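Local coordinates for serine protease inhibitor (PDB 3STO), which adopts the serpin fold and probably inhibits serine-type endopeptidases, at residues D211-I214 with R218-T221. Residues are numbered along the deposited sequence; the frame is centred on the assembly and turned at random.
Sequences DFYI and RQIT
I214 meets R218 through its CG2 methyl, which lies over one face of the guanidinium, offset toward the rim, with CG2 3.5 Å from R218 NH2. Bends at chi2 and at chi3 (-64°) bring the arginine head over I214 CG2. The other branch of I214 reaches across to the partner strand: CG1 stands beside the backbone N (chi1 -58°) and the chain continues extended, bringing CD1 3.9 Å from I220 CG2. I220 in turn sets CG1 3.9 Å from F212 CB; the F212 ring leads away from strand 218-221, so this contact falls at CB. D211, Y213, Q219 and T221 occupy the other face of the hairpin.

Between the backbones, F212 and I220 form an antiparallel hydrogen-bonded pair, F212 N to I220 O at 2.6 Å and I220 N to F212 O at 2.9 Å. Toward the turn, I214 N gives a more bent bond to R218 O (145° at the hydrogen). N401 touches I214, R218 and I220, and P402 touches F212, placing the C-terminal segment against the side that carries F212 and I220. The chemistry implies a surface β-hairpin of strands 208-215 and 218-236, s4C and s3C by serpin topology, held by backbone hydrogen bonds, whose apolar row ends beneath a charged, solvent-exposed arginine.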
loop_
_atom_site.group_PDB
_atom_site.type_symbol
_atom_site.label_atom_id
_atom_site.label_comp_id
_atom_site.label_asym_id
_atom_site.label_seq_id
_atom_site.Cartn_x
_atom_site.Cartn_y
_atom_site.Cartn_z
ATOM N N ASP A 211 6.802 -16.015 -23.249
ATOM C CA ASP A 211 7.253 -14.659 -23.516
ATOM C C ASP A 211 6.391 -13.581 -22.886
ATOM O O ASP A 211 5.167 -13.669 -22.904
ATOM C CB ASP A 211 7.373 -14.411 -25.024
ATOM C CG ASP A 211 8.777 -14.658 -25.529
ATOM O OD1 ASP A 211 9.557 -15.356 -24.817
ATOM O OD2 ASP A 211 9.099 -14.152 -26.625
ATOM N N PHE A 212 7.037 -12.550 -22.358
ATOM C CA PHE A 212 6.313 -11.387 -21.837
ATOM C C PHE A 212 6.787 -10.151 -22.596
ATOM O O PHE A 212 7.993 -9.870 -22.656
ATOM C CB PHE A 212 6.524 -11.243 -20.318
ATOM C CG PHE A 212 5.690 -10.148 -19.679
ATOM C CD1 PHE A 212 6.133 -8.826 -19.683
ATOM C CD2 PHE A 212 4.481 -10.450 -19.048
ATOM C CE1 PHE A 212 5.382 -7.837 -19.110
ATOM C CE2 PHE A 212 3.740 -9.485 -18.473
ATOM C CZ PHE A 212 4.185 -8.159 -18.490
ATOM N N TYR A 213 5.845 -9.435 -23.198
ATOM C CA TYR A 213 6.193 -8.256 -23.965
ATOM C C TYR A 213 6.271 -7.048 -23.063
ATOM O O TYR A 213 5.255 -6.630 -22.501
ATOM C CB TYR A 213 5.149 -8.016 -25.061
ATOM C CG TYR A 213 5.397 -6.816 -25.971
ATOM C CD1 TYR A 213 6.088 -6.959 -27.171
ATOM C CD2 TYR A 213 4.886 -5.550 -25.656
ATOM C CE1 TYR A 213 6.284 -5.872 -28.028
ATOM C CE2 TYR A 213 5.068 -4.459 -26.505
ATOM C CZ TYR A 213 5.772 -4.632 -27.693
ATOM O OH TYR A 213 5.966 -3.569 -28.548
ATOM N N ILE A 214 7.469 -6.492 -22.925
ATOM C CA ILE A 214 7.686 -5.245 -22.169
ATOM C C ILE A 214 7.547 -4.000 -23.066
ATOM O O ILE A 214 6.826 -3.085 -22.748
ATOM C CB ILE A 214 9.062 -5.242 -21.532
ATOM C CG1 ILE A 214 9.219 -6.453 -20.612
ATOM C CG2 ILE A 214 9.288 -3.958 -20.796
ATOM C CD1 ILE A 214 10.552 -6.494 -19.893
ATOM N N ARG A 218 12.015 -4.974 -26.144
ATOM C CA ARG A 218 12.185 -5.798 -24.950
ATOM C C ARG A 218 11.137 -6.905 -24.769
ATOM O O ARG A 218 9.958 -6.644 -24.576
ATOM C CB ARG A 218 12.183 -4.930 -23.696
ATOM C CG ARG A 218 13.041 -3.708 -23.753
ATOM C CD ARG A 218 14.037 -3.676 -22.605
ATOM N NE ARG A 218 13.442 -3.580 -21.271
ATOM C CZ ARG A 218 12.694 -2.560 -20.836
ATOM N NH1 ARG A 218 12.388 -1.544 -21.647
ATOM N NH2 ARG A 218 12.228 -2.568 -19.585
ATOM N N GLN A 219 11.580 -8.150 -24.816
ATOM C CA GLN A 219 10.746 -9.260 -24.378
ATOM C C GLN A 219 11.500 -10.057 -23.351
ATOM O O GLN A 219 12.715 -10.114 -23.380
ATOM C CB GLN A 219 10.345 -10.155 -25.528
ATOM C CG GLN A 219 9.405 -9.481 -26.501
ATOM C CD GLN A 219 10.157 -8.630 -27.521
ATOM O OE1 GLN A 219 10.280 -7.408 -27.366
ATOM N NE2 GLN A 219 10.664 -9.278 -28.579
ATOM N N ILE A 220 10.791 -10.632 -22.396
ATOM C CA ILE A 220 11.458 -11.535 -21.473
ATOM C C ILE A 220 10.676 -12.839 -21.364
ATOM O O ILE A 220 9.543 -12.997 -21.867
ATOM C CB ILE A 220 11.652 -10.929 -20.082
ATOM C CG1 ILE A 220 10.305 -10.488 -19.498
ATOM C CG2 ILE A 220 12.631 -9.770 -20.134
ATOM C CD1 ILE A 220 10.384 -10.162 -18.038
ATOM N N THR A 221 11.320 -13.782 -20.712
ATOM C CA THR A 221 10.730 -15.062 -20.449
ATOM C C THR A 221 10.337 -15.043 -18.981
ATOM O O THR A 221 11.121 -14.654 -18.126
ATOM C CB THR A 221 11.743 -16.178 -20.764
ATOM O OG1 THR A 221 11.746 -16.419 -22.182
ATOM C CG2 THR A 221 11.407 -17.457 -20.020
#